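Local structure of putative isochorismatase (Bordetella bronchiseptica, 3UAO) at residues 39-44 / 186-191; 46-51 / 87-92; 52-57 / 121-126; 141-146 / 177-182. The protein hydrolyses the amide of maleamate, releasing maleate and ammonia, a step in the bacterial breakdown of nicotinate (vitamin B3). All coordinates share one frame; numbering follows the deposited sequence.

In the fold
Segment 39-44 comes first in the chain, in the loop before strand 45-50. Interaction 1 joins it to strand 186-195 and so closes a long loop that holds the other three contacts. Interaction 2 pairs strand 45-50 with strand 87-93 inside the six-stranded parallel sheet. Interaction 3 starts just after the first of these strands and ends at 121-126, so it crosses interaction 2. It ties helix 54-57 to the loop that leads on to strand 135-139. Interaction 4 opens after both have closed. It joins the loop before helix 150-156 to helix 174-182, which is followed by the strand of interaction 1.

Interaction 1: residues 39-44 / 186-191; sequences LPLKAP and RPLVLS
Arg186 NH1 donates to the carbonyl oxygen Pro40 O at 2.9 Å. The oxygen lies at the edge of the guanidinium and near its plane. On the acceptor side the nitrogen stands above the carbonyl plane, 37° out of it, and the N-H...O angle is 149°. Lys42 CB covers one face of the guanidinium and lies 3.9 Å from Arg186 CD. The arginine chain is extended from CG to NE, which carries the charged group across the loop between Leu39 and Lys42. The ammonium of Lys42 ends near this group without touching it: Lys42 NZ and Arg186 NH2 are 5.1 Å apart. A bound acetate, probably from the crystallisation liquor, lies about 5 Å from the Lys42 side chain.

Strand 186-195 belongs to the parallel sheet of a Rossmann-like alpha/beta fold and runs between strands 161-167 and 215-217. Segment 39-44 is an irregular loop that passes the start of this strand on its way to strand 45-50.

The rest of the contact is apolar. Leu39 splits its two methyls between neighbours. CD1 meets Arg186 CG at 3.8 Å, while CD2 meets Pro187 CD at 3.6 Å. CG of Leu39 is anti to the backbone N (chi1 -176°), and this sends the branch to the strand. Leu41 CD2 touches Leu188 CD1 at 3.8 Å, the two side chains crossing at about a right angle. Ile107 of the second subunit packs on both Pro40 and Arg186.

Interaction 2: residues 46-51 / 87-92; sequences GLLIVD and AVAHSR
Leu47, Leu48 and Ile49 pair with Val88, Ala89 and His90 in the tight middle of this contact. Ala89 is held by both of its backbone polar atoms. Its N donates to Leu47 O at 3.0 Å, and its O receives Ile49 N at 3.0 Å with an N-H...O angle of 167°. Leu48 CD1 lies 3.9 Å from Ala89 CB on one face of the sheet. On the other face Leu47 and Val88 stand side by side, as do Ile49 and His90. Ile49 CG1 is anti to the carbonyl carbon, which brings CD1 obliquely to the imidazole, 3.9 Å from His90 CE1. The far end of that ring is held by Glu134, which takes a hydrogen bond from NE2.

The strands are parallel, their axes 11° apart. They are linked through helix 67-84 in a beta-alpha-beta crossover of the Rossmann-like fold. Strand 45-50 is central in the sheet, with strand 161-167 on its other side.

Toward the C-terminal ends the backbone pairing loosens. Asp51 N reaches Ser91 O at 3.3 Å in a bent bond, from well above the carbonyl plane. A water donates to Ile49 O at 2.8 Å and only weakly to Ser91 O. Side chains take over here. Ser91 OG donates to Asp51 OD1 at 2.5 Å, meeting the carboxylate from above its plane, 57° out of it. The other oxygen, Asp51 OD2, makes a salt bridge to Lys139. This pairing is consistent with the Asp-Lys-Cys triad of isochorismatase-like hydrolases, whose cysteine would be Cys172.

Interaction 3: residues 52-57 / 121-126; sequences FVNGFA and ASAIVP
Val125 CG1 sits over one face of the peptide that joins Val53 to Asn54, 3.6 Å from Val53 C. Val53 is the N-cap of a short helix, 54-57, which follows strand 45-50 of the Rossmann-like fold and has its first turn bound by a neighbouring loop. Two carbonyl groups are met in their own planes. That of Phe52 receives Val125 N at 3.1 Å, and that of Ala121 receives Gly55 N, on a lone pair, at 2.9 Å. A ring joins in within segment 52-57, where Val53 CG2 lies at the edge of the Phe56 ring and in its plane.

The carbonyl oxygen of Val53 takes both Phe56 N and Ala57 N. The first amides of the helix look outward to the loop, and Asn54 N donates to Ala123 O at 2.8 Å. In this way segment 121-126 supplies acceptors to helix amides that have no earlier turn to bond to. Val53 and Ile124 form a single backbone bridge.

Val125 CG1 is anti to the carbonyl carbon (chi1 -63°), which brings this methyl over the helix start. The same methyl touches Ala57 CB at 4.0 Å. Phe52 turns away from the loop and packs on helix 67-84, against Ala70, Ile71 and Thr74. Ser122 OG bonds to Lys116 O, Ala119 O and Arg92. On the branched side chain of the N-cap residue, Val53 CG1 comes to 3.3 Å from Ser122 O.

Interaction 4: residues 141-146 / 177-182; sequences TPSAFY and VVDAMS
The side chains of Phe145 and Asp179 run antiparallel past one another, with the ring and carboxylate planes 76° apart. Their CB atoms are 3.6 Å from each other. One face of the Phe145 ring covers the helix backbone at Asp179 C and Ala180. Ala180 CA lies 4.1 Å from the ring centroid and 28° off the normal, a CH-pi contact. Ala180 CB touches the far part of the ring at 3.7 Å from Phe145 CE2.

The carboxylate points the other way, to Ser143. Ser143 OG donates to Asp179 OD2. The modelled separation of 2.4 Å is very short, and its exact value is doubtful. Ser143 OG is anti to its own backbone N (chi1 164°), a turn that places it between the acid and the following amides. It also accepts from Phe145 N at 3.0 Å, which makes an ST turn, and weakly from Tyr146 N. Its bond to Phe145 N holds the bend of the loop. The serine oxygen also sits at the edge of the Phe145 ring, in its plane.

Near the loop start, Lys139 NZ bonds to Thr141 O and Pro142 O, while Ser176 OG takes Ala144 N. Helix 174-182 follows closely on Cys172, modelled in its S-hydroxy form. Phe145 is wedged between this helix and Leu150, Ala151 and Leu154 of helix 150-156, and Met181 packs down on Pro187 of strand 186-195 and across to Pro142 of the second subunit.

Interaction 1: residues 39-44 / 186-191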
loop_
_atom_site.group_PDB
_atom_site.type_symbol
_atom_site.label_atom_id
_atom_site.label_comp_id
_atom_site.label_asym_id
_atom_site.label_seq_id
_atom_site.Cartn_x
_atom_site.Cartn_y
_atom_site.Cartn_z
ATOM N N LEU A 39 -4.315 -25.013 -4.847
ATOM C CA LEU A 39 -4.912 -23.741 -5.246
ATOM C C LEU A 39 -5.608 -23.897 -6.614
ATOM O O LEU A 39 -4.963 -23.802 -7.688
ATOM C CB LEU A 39 -3.854 -22.626 -5.284
ATOM C CG LEU A 39 -4.335 -21.188 -5.596
ATOM C CD1 LEU A 39 -5.606 -20.801 -4.820
ATOM C CD2 LEU A 39 -3.242 -20.163 -5.312
ATOM N N PRO A 40 -6.931 -24.130 -6.596
ATOM C CA PRO A 40 -7.660 -24.248 -7.858
ATOM C C PRO A 40 -7.355 -23.064 -8.762
ATOM O O PRO A 40 -7.270 -21.947 -8.280
ATOM C CB PRO A 40 -9.142 -24.221 -7.411
ATOM C CG PRO A 40 -9.117 -24.754 -6.020
ATOM C CD PRO A 40 -7.838 -24.227 -5.435
ATOM N N LEU A 41 -7.180 -23.313 -10.053
ATOM C CA LEU A 41 -6.915 -22.237 -11.007
ATOM C C LEU A 41 -8.200 -21.595 -11.431
ATOM O O LEU A 41 -9.227 -22.263 -11.464
ATOM C CB LEU A 41 -6.217 -22.781 -12.236
ATOM C CG LEU A 41 -4.707 -22.823 -12.186
ATOM C CD1 LEU A 41 -4.164 -23.095 -10.794
ATOM C CD2 LEU A 41 -4.238 -23.830 -13.208
ATOM N N LYS A 42 -8.141 -20.313 -11.797
ATOM C CA LYS A 42 -9.343 -19.548 -12.154
ATOM C C LYS A 42 -9.075 -18.326 -13.052
ATOM O O LYS A 42 -8.316 -17.430 -12.703
ATOM C CB LYS A 42 -10.015 -19.076 -10.868
ATOM C CG LYS A 42 -11.485 -18.776 -10.994
ATOM C CD LYS A 42 -11.925 -17.849 -9.882
ATOM C CE LYS A 42 -13.393 -17.372 -10.052
ATOM N NZ LYS A 42 -13.686 -16.339 -9.036
ATOM N N ALA A 43 -9.756 -18.300 -14.191
ATOM C CA ALA A 43 -9.697 -17.221 -15.162
ATOM C C ALA A 43 -10.451 -16.037 -14.602
ATOM O O ALA A 43 -11.242 -16.219 -13.692
ATOM C CB ALA A 43 -10.336 -17.671 -16.481
ATOM N N PRO A 44 -10.208 -14.819 -15.132
ATOM C CA PRO A 44 -9.215 -14.519 -16.182
ATOM C C PRO A 44 -7.794 -14.727 -15.695
ATOM O O PRO A 44 -7.517 -14.512 -14.518
ATOM C CB PRO A 44 -9.468 -13.023 -16.518
ATOM C CG PRO A 44 -10.812 -12.730 -16.012
ATOM C CD PRO A 44 -11.066 -13.649 -14.848
ATOM N N ARG A 186 -4.580 -15.486 -7.367
ATOM C CA ARG A 186 -4.098 -16.868 -7.189
ATOM C C ARG A 186 -2.794 -16.910 -7.945
ATOM O O ARG A 186 -2.827 -16.763 -9.180
ATOM C CB ARG A 186 -5.099 -17.859 -7.773
ATOM C CG ARG A 186 -6.432 -17.844 -7.016
ATOM C CD ARG A 186 -7.596 -18.329 -7.849
ATOM N NE ARG A 186 -8.845 -18.177 -7.126
ATOM C CZ ARG A 186 -9.518 -19.163 -6.537
ATOM N NH1 ARG A 186 -9.117 -20.425 -6.581
ATOM N NH2 ARG A 186 -10.639 -18.886 -5.905
ATOM N N PRO A 187 -1.645 -17.036 -7.230
ATOM C CA PRO A 187 -0.406 -17.146 -7.978
ATOM C C PRO A 187 -0.192 -18.563 -8.507
ATOM O O PRO A 187 -0.468 -19.550 -7.805
ATOM C CB PRO A 187 0.700 -16.783 -6.944
ATOM C CG PRO A 187 -0.065 -16.403 -5.624
ATOM C CD PRO A 187 -1.406 -17.081 -5.773
ATOM N N LEU A 188 0.291 -18.648 -9.753
ATOM C CA LEU A 188 0.703 -19.894 -10.376
ATOM C C LEU A 188 2.192 -19.743 -10.709
ATOM O O LEU A 188 2.567 -19.118 -11.711
ATOM C CB LEU A 188 -0.113 -20.133 -11.651
ATOM C CG LEU A 188 -0.248 -21.563 -12.189
ATOM C CD1 LEU A 188 -1.162 -21.582 -13.409
ATOM C CD2 LEU A 188 1.099 -22.227 -12.478
ATOM N N VAL A 189 3.046 -20.306 -9.859
ATOM C CA VAL A 189 4.485 -20.223 -10.065
ATOM C C VAL A 189 4.953 -21.268 -11.087
ATOM O O VAL A 189 4.859 -22.469 -10.871
ATOM C CB VAL A 189 5.254 -20.337 -8.756
ATOM C CG1 VAL A 189 6.760 -20.212 -9.015
ATOM C CG2 VAL A 189 4.769 -19.231 -7.796
ATOM N N LEU A 190 5.424 -20.786 -12.222
ATOM C CA LEU A 190 5.976 -21.617 -13.243
ATOM C C LEU A 190 7.355 -22.102 -12.786
ATOM O O LEU A 190 8.340 -21.388 -12.945
ATOM C CB LEU A 190 6.117 -20.811 -14.527
ATOM C CG LEU A 190 4.955 -20.506 -15.476
ATOM C CD1 LEU A 190 3.665 -21.341 -15.196
ATOM C CD2 LEU A 190 4.694 -18.962 -15.651
ATOM N N SER A 191 7.413 -23.315 -12.228
ATOM C CA SER A 191 8.631 -23.861 -11.619
ATOM C C SER A 191 9.819 -23.946 -12.565
ATOM O O SER A 191 10.954 -23.953 -12.098
ATOM C CB SER A 191 8.391 -25.263 -11.044
ATOM O OG SER A 191 7.903 -26.166 -12.036
#

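Interaction 2: residues 46-51 / 87-92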
loop_
_atom_site.group_PDB
_atom_site.type_symbol
_atom_site.label_atom_id
_atom_site.label_comp_id
_atom_site.label_asym_id
_atom_site.label_seq_id
_atom_site.Cartn_x
_atom_site.Cartn_y
_atom_site.Cartn_z
ATOM N N GLY A 46 -3.502 -13.989 -16.047
ATOM C CA GLY A 46 -2.503 -12.990 -16.344
ATOM C C GLY A 46 -1.130 -13.586 -16.131
ATOM O O GLY A 46 -0.978 -14.714 -15.603
ATOM N N LEU A 47 -0.124 -12.841 -16.552
ATOM C CA LEU A 47 1.252 -13.303 -16.532
ATOM C C LEU A 47 2.121 -12.164 -16.045
ATOM O O LEU A 47 2.074 -11.060 -16.569
ATOM C CB LEU A 47 1.715 -13.767 -17.939
ATOM C CG LEU A 47 3.209 -14.059 -18.189
ATOM C CD1 LEU A 47 3.673 -15.264 -17.431
ATOM C CD2 LEU A 47 3.477 -14.241 -19.653
ATOM N N LEU A 48 2.919 -12.462 -15.039
ATOM C CA LEU A 48 3.942 -11.579 -14.550
ATOM C C LEU A 48 5.290 -12.198 -14.807
ATOM O O LEU A 48 5.525 -13.319 -14.349
ATOM C CB LEU A 48 3.792 -11.482 -13.034
ATOM C CG LEU A 48 4.781 -10.526 -12.413
ATOM C CD1 LEU A 48 4.617 -9.177 -13.063
ATOM C CD2 LEU A 48 4.517 -10.503 -10.946
ATOM N N ILE A 49 6.167 -11.487 -15.501
ATOM C CA ILE A 49 7.538 -11.909 -15.669
ATOM C C ILE A 49 8.413 -10.979 -14.833
ATOM O O ILE A 49 8.566 -9.795 -15.157
ATOM C CB ILE A 49 7.967 -11.842 -17.136
ATOM C CG1 ILE A 49 6.989 -12.610 -18.039
ATOM C CG2 ILE A 49 9.356 -12.402 -17.319
ATOM C CD1 ILE A 49 7.300 -12.468 -19.510
ATOM N N VAL A 50 9.004 -11.476 -13.758
ATOM C CA VAL A 50 9.718 -10.553 -12.867
ATOM C C VAL A 50 11.229 -10.489 -13.105
ATOM O O VAL A 50 11.917 -11.471 -12.995
ATOM C CB VAL A 50 9.279 -10.670 -11.326
ATOM C CG1 VAL A 50 8.113 -11.604 -11.142
ATOM C CG2 VAL A 50 10.393 -10.981 -10.430
ATOM N N ASP A 51 11.695 -9.315 -13.506
ATOM C CA ASP A 51 13.115 -8.982 -13.588
ATOM C C ASP A 51 13.991 -9.845 -14.479
ATOM O O ASP A 51 15.188 -9.991 -14.230
ATOM C CB ASP A 51 13.732 -8.941 -12.182
ATOM C CG ASP A 51 13.115 -7.907 -11.320
ATOM O OD1 ASP A 51 12.404 -7.030 -11.852
ATOM O OD2 ASP A 51 13.327 -7.991 -10.098
ATOM N N ALA A 87 -3.725 -10.572 -19.878
ATOM C CA ALA A 87 -3.010 -9.412 -19.389
ATOM C C ALA A 87 -1.532 -9.827 -19.189
ATOM O O ALA A 87 -1.253 -10.926 -18.699
ATOM C CB ALA A 87 -3.636 -8.917 -18.070
ATOM N N VAL A 88 -0.593 -8.975 -19.577
ATOM C CA VAL A 88 0.829 -9.296 -19.387
ATOM C C VAL A 88 1.610 -8.101 -18.812
ATOM O O VAL A 88 1.461 -6.978 -19.296
ATOM C CB VAL A 88 1.488 -9.795 -20.682
ATOM C CG1 VAL A 88 2.974 -10.182 -20.434
ATOM C CG2 VAL A 88 0.734 -10.978 -21.209
ATOM N N ALA A 89 2.401 -8.377 -17.760
ATOM C CA ALA A 89 3.153 -7.362 -17.022
ATOM C C ALA A 89 4.587 -7.822 -16.851
ATOM O O ALA A 89 4.843 -8.972 -16.572
ATOM C CB ALA A 89 2.526 -7.099 -15.665
ATOM N N HIS A 90 5.514 -6.910 -17.067
ATOM C CA HIS A 90 6.928 -7.162 -16.902
ATOM C C HIS A 90 7.443 -6.209 -15.818
ATOM O O HIS A 90 6.979 -5.082 -15.702
ATOM C CB HIS A 90 7.667 -6.864 -18.217
ATOM C CG HIS A 90 7.056 -7.508 -19.425
ATOM N ND1 HIS A 90 7.622 -8.596 -20.052
ATOM C CD2 HIS A 90 5.927 -7.221 -20.115
ATOM C CE1 HIS A 90 6.871 -8.943 -21.089
ATOM N NE2 HIS A 90 5.836 -8.122 -21.149
ATOM N N SER A 91 8.400 -6.668 -15.032
ATOM C CA SER A 91 8.965 -5.865 -13.982
ATOM C C SER A 91 10.443 -5.649 -14.312
ATOM O O SER A 91 11.093 -6.455 -14.983
ATOM C CB SER A 91 8.778 -6.568 -12.613
ATOM O OG SER A 91 9.932 -7.285 -12.214
ATOM N N ARG A 92 10.965 -4.541 -13.823
ATOM C CA ARG A 92 12.378 -4.189 -13.980
ATOM C C ARG A 92 12.754 -3.477 -12.708
ATOM O O ARG A 92 11.931 -2.723 -12.201
ATOM C CB ARG A 92 12.576 -3.186 -15.131
ATOM C CG ARG A 92 12.230 -3.692 -16.522
ATOM C CD ARG A 92 12.308 -2.584 -17.542
ATOM N NE ARG A 92 13.625 -1.948 -17.476
ATOM C CZ ARG A 92 13.904 -0.687 -17.802
ATOM N NH1 ARG A 92 12.976 0.139 -18.256
ATOM N NH2 ARG A 92 15.132 -0.258 -17.648
HETATM O O HOH W 1 10.846 -9.323 -16.720
#

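Interaction 3: residues 52-57 / 121-126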
loop_
_atom_site.group_PDB
_atom_site.type_symbol
_atom_site.label_atom_id
_atom_site.label_comp_id
_atom_site.label_asym_id
_atom_site.label_seq_id
_atom_site.Cartn_x
_atom_site.Cartn_y
_atom_site.Cartn_z
ATOM N N PHE A 52 13.438 -10.395 -15.536
ATOM C CA PHE A 52 14.282 -11.069 -16.516
ATOM C C PHE A 52 15.011 -10.031 -17.363
ATOM O O PHE A 52 14.670 -9.825 -18.528
ATOM C CB PHE A 52 13.467 -12.031 -17.382
ATOM C CG PHE A 52 13.356 -13.408 -16.809
ATOM C CD1 PHE A 52 14.263 -13.856 -15.864
ATOM C CD2 PHE A 52 12.368 -14.279 -17.261
ATOM C CE1 PHE A 52 14.175 -15.140 -15.390
ATOM C CE2 PHE A 52 12.290 -15.552 -16.797
ATOM C CZ PHE A 52 13.182 -15.994 -15.872
ATOM N N VAL A 53 16.022 -9.399 -16.751
ATOM C CA VAL A 53 16.733 -8.265 -17.341
ATOM C C VAL A 53 18.180 -8.672 -17.580
ATOM O O VAL A 53 18.671 -9.588 -16.927
ATOM C CB VAL A 53 16.621 -6.985 -16.460
ATOM C CG1 VAL A 53 15.162 -6.612 -16.264
ATOM C CG2 VAL A 53 17.296 -7.157 -15.123
ATOM N N ASN A 54 18.854 -8.022 -18.530
ATOM C CA ASN A 54 20.199 -8.460 -18.983
ATOM C C ASN A 54 21.183 -8.751 -17.814
ATOM O O ASN A 54 22.005 -9.660 -17.895
ATOM C CB ASN A 54 20.832 -7.422 -19.942
ATOM C CG ASN A 54 20.085 -7.275 -21.275
ATOM O OD1 ASN A 54 19.769 -6.159 -21.722
ATOM N ND2 ASN A 54 19.803 -8.393 -21.909
ATOM N N GLY A 55 21.106 -7.973 -16.743
ATOM C CA GLY A 55 22.012 -8.126 -15.627
ATOM C C GLY A 55 21.775 -9.382 -14.805
ATOM O O GLY A 55 22.696 -9.898 -14.179
ATOM N N PHE A 56 20.539 -9.875 -14.788
ATOM C CA PHE A 56 20.213 -11.174 -14.139
ATOM C C PHE A 56 20.404 -12.410 -15.064
ATOM O O PHE A 56 20.490 -13.543 -14.587
ATOM C CB PHE A 56 18.788 -11.137 -13.579
ATOM C CG PHE A 56 18.666 -10.357 -12.314
ATOM C CD1 PHE A 56 18.841 -10.964 -11.097
ATOM C CD2 PHE A 56 18.385 -9.021 -12.347
ATOM C CE1 PHE A 56 18.741 -10.232 -9.919
ATOM C CE2 PHE A 56 18.288 -8.285 -11.189
ATOM C CZ PHE A 56 18.467 -8.889 -9.968
ATOM N N ALA A 57 20.439 -12.184 -16.378
ATOM C CA ALA A 57 20.743 -13.243 -17.353
ATOM C C ALA A 57 22.240 -13.498 -17.431
ATOM O O ALA A 57 22.650 -14.640 -17.408
ATOM C CB ALA A 57 20.203 -12.891 -18.756
ATOM N N ALA A 121 22.130 -3.337 -18.428
ATOM C CA ALA A 121 21.903 -4.312 -17.356
ATOM C C ALA A 121 20.430 -4.340 -16.910
ATOM O O ALA A 121 19.861 -5.398 -16.630
ATOM C CB ALA A 121 22.818 -4.015 -16.184
ATOM N N SER A 122 19.799 -3.178 -16.874
ATOM C CA SER A 122 18.460 -3.075 -16.303
ATOM C C SER A 122 17.367 -3.393 -17.315
ATOM O O SER A 122 16.226 -3.546 -16.937
ATOM C CB SER A 122 18.242 -1.673 -15.762
ATOM O OG SER A 122 17.980 -0.750 -16.812
ATOM N N ALA A 123 17.720 -3.489 -18.592
ATOM C CA ALA A 123 16.740 -3.699 -19.646
ATOM C C ALA A 123 16.221 -5.130 -19.682
ATOM O O ALA A 123 16.966 -6.084 -19.423
ATOM C CB ALA A 123 17.342 -3.349 -21.010
ATOM N N ILE A 124 14.959 -5.270 -20.082
ATOM C CA ILE A 124 14.381 -6.593 -20.371
ATOM C C ILE A 124 15.127 -7.317 -21.508
ATOM O O ILE A 124 15.532 -6.706 -22.482
ATOM C CB ILE A 124 12.892 -6.489 -20.698
ATOM C CG1 ILE A 124 12.128 -6.091 -19.424
ATOM C CG2 ILE A 124 12.404 -7.820 -21.279
ATOM C CD1 ILE A 124 10.602 -5.952 -19.599
ATOM N N VAL A 125 15.321 -8.620 -21.346
ATOM C CA VAL A 125 16.174 -9.396 -22.248
ATOM C C VAL A 125 15.477 -9.495 -23.584
ATOM O O VAL A 125 14.284 -9.724 -23.617
ATOM C CB VAL A 125 16.483 -10.824 -21.714
ATOM C CG1 VAL A 125 17.269 -10.750 -20.397
ATOM C CG2 VAL A 125 15.221 -11.650 -21.572
ATOM N N PRO A 126 16.219 -9.330 -24.693
ATOM C CA PRO A 126 15.590 -9.301 -26.013
ATOM C C PRO A 126 14.660 -10.467 -26.249
ATOM O O PRO A 126 13.645 -10.280 -26.904
ATOM C CB PRO A 126 16.779 -9.351 -26.977
ATOM C CG PRO A 126 17.894 -8.711 -26.207
ATOM C CD PRO A 126 17.686 -9.244 -24.803
#

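Interaction 4: residues 141-146 / 177-182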
loop_
_atom_site.group_PDB
_atom_site.type_symbol
_atom_site.label_atom_id
_atom_site.label_comp_id
_atom_site.label_asym_id
_atom_site.label_seq_id
_atom_site.Cartn_x
_atom_site.Cartn_y
_atom_site.Cartn_z
ATOM N N THR A 141 12.394 -2.175 -5.155
ATOM C CA THR A 141 12.327 -3.209 -4.093
ATOM C C THR A 141 12.160 -4.591 -4.736
ATOM O O THR A 141 11.987 -4.677 -5.967
ATOM C CB THR A 141 11.143 -2.917 -3.209
ATOM O OG1 THR A 141 9.967 -2.820 -4.025
ATOM C CG2 THR A 141 11.355 -1.588 -2.529
ATOM N N PRO A 142 12.231 -5.680 -3.944
ATOM C CA PRO A 142 12.093 -7.024 -4.515
ATOM C C PRO A 142 10.765 -7.349 -5.209
ATOM O O PRO A 142 10.756 -7.969 -6.293
ATOM C CB PRO A 142 12.270 -7.947 -3.304
ATOM C CG PRO A 142 12.963 -7.129 -2.295
ATOM C CD PRO A 142 12.550 -5.725 -2.499
ATOM N N SER A 143 9.649 -6.958 -4.612
ATOM C CA SER A 143 8.316 -7.340 -5.141
ATOM C C SER A 143 7.788 -6.424 -6.219
ATOM O O SER A 143 7.845 -5.235 -6.091
ATOM C CB SER A 143 7.292 -7.365 -4.007
ATOM O OG SER A 143 5.962 -7.367 -4.504
ATOM N N ALA A 144 7.208 -6.986 -7.266
ATOM C CA ALA A 144 6.655 -6.173 -8.377
ATOM C C ALA A 144 5.407 -5.405 -7.941
ATOM O O ALA A 144 4.860 -4.586 -8.723
ATOM C CB ALA A 144 6.334 -7.071 -9.607
ATOM N N PHE A 145 4.962 -5.651 -6.711
ATOM C CA PHE A 145 3.763 -5.045 -6.159
ATOM C C PHE A 145 4.087 -3.907 -5.199
ATOM O O PHE A 145 3.265 -2.958 -5.049
ATOM C CB PHE A 145 2.913 -6.100 -5.393
ATOM C CG PHE A 145 2.225 -7.092 -6.288
ATOM C CD1 PHE A 145 0.937 -6.885 -6.706
ATOM C CD2 PHE A 145 2.874 -8.218 -6.727
ATOM C CE1 PHE A 145 0.314 -7.788 -7.570
ATOM C CE2 PHE A 145 2.250 -9.103 -7.552
ATOM C CZ PHE A 145 0.970 -8.875 -7.980
ATOM N N TYR A 146 5.237 -3.988 -4.509
ATOM C CA TYR A 146 5.549 -3.000 -3.463
ATOM C C TYR A 146 5.818 -1.606 -4.050
ATOM O O TYR A 146 6.862 -1.375 -4.707
ATOM C CB TYR A 146 6.764 -3.427 -2.594
ATOM C CG TYR A 146 6.721 -2.670 -1.287
ATOM C CD1 TYR A 146 6.108 -3.227 -0.174
ATOM C CD2 TYR A 146 7.148 -1.355 -1.197
ATOM C CE1 TYR A 146 5.966 -2.505 1.025
ATOM C CE2 TYR A 146 7.016 -0.604 0.008
ATOM C CZ TYR A 146 6.411 -1.168 1.101
ATOM O OH TYR A 146 6.272 -0.466 2.312
ATOM N N VAL A 177 5.401 -13.178 -5.387
ATOM C CA VAL A 177 4.378 -14.205 -5.277
ATOM C C VAL A 177 3.573 -14.085 -3.979
ATOM O O VAL A 177 2.345 -14.160 -3.965
ATOM C CB VAL A 177 5.044 -15.587 -5.400
ATOM C CG1 VAL A 177 4.222 -16.690 -4.683
ATOM C CG2 VAL A 177 5.315 -15.910 -6.883
ATOM N N VAL A 178 4.276 -13.890 -2.876
ATOM C CA VAL A 178 3.644 -13.637 -1.605
ATOM C C VAL A 178 2.790 -12.370 -1.703
ATOM O O VAL A 178 1.697 -12.317 -1.155
ATOM C CB VAL A 178 4.704 -13.489 -0.507
ATOM C CG1 VAL A 178 4.096 -12.884 0.783
ATOM C CG2 VAL A 178 5.361 -14.861 -0.232
ATOM N N ASP A 179 3.275 -11.352 -2.414
ATOM C CA ASP A 179 2.454 -10.123 -2.563
ATOM C C ASP A 179 1.182 -10.334 -3.341
ATOM O O ASP A 179 0.097 -9.761 -2.989
ATOM C CB ASP A 179 3.244 -8.951 -3.163
ATOM C CG ASP A 179 3.963 -8.088 -2.074
ATOM O OD1 ASP A 179 3.593 -8.164 -0.890
ATOM O OD2 ASP A 179 4.864 -7.287 -2.418
ATOM N N ALA A 180 1.308 -11.152 -4.391
ATOM C CA ALA A 180 0.237 -11.397 -5.324
ATOM C C ALA A 180 -0.857 -12.069 -4.583
ATOM O O ALA A 180 -2.022 -11.740 -4.686
ATOM C CB ALA A 180 0.737 -12.278 -6.462
ATOM N N MET A 181 -0.455 -13.046 -3.811
ATOM C CA MET A 181 -1.365 -13.771 -2.940
ATOM C C MET A 181 -2.045 -12.771 -2.003
ATOM O O MET A 181 -3.270 -12.696 -1.912
ATOM C CB MET A 181 -0.606 -14.804 -2.101
ATOM C CG MET A 181 -1.571 -15.670 -1.355
ATOM S SD MET A 181 -0.771 -16.504 -0.007
ATOM C CE MET A 181 -0.505 -15.131 1.113
ATOM N N SER A 182 -1.222 -12.025 -1.307
ATOM C CA SER A 182 -1.721 -11.079 -0.368
ATOM C C SER A 182 -2.723 -10.101 -1.031
ATOM O O SER A 182 -3.788 -9.893 -0.504
ATOM C CB SER A 182 -0.557 -10.377 0.303
ATOM O OG SER A 182 0.331 -11.320 0.891
#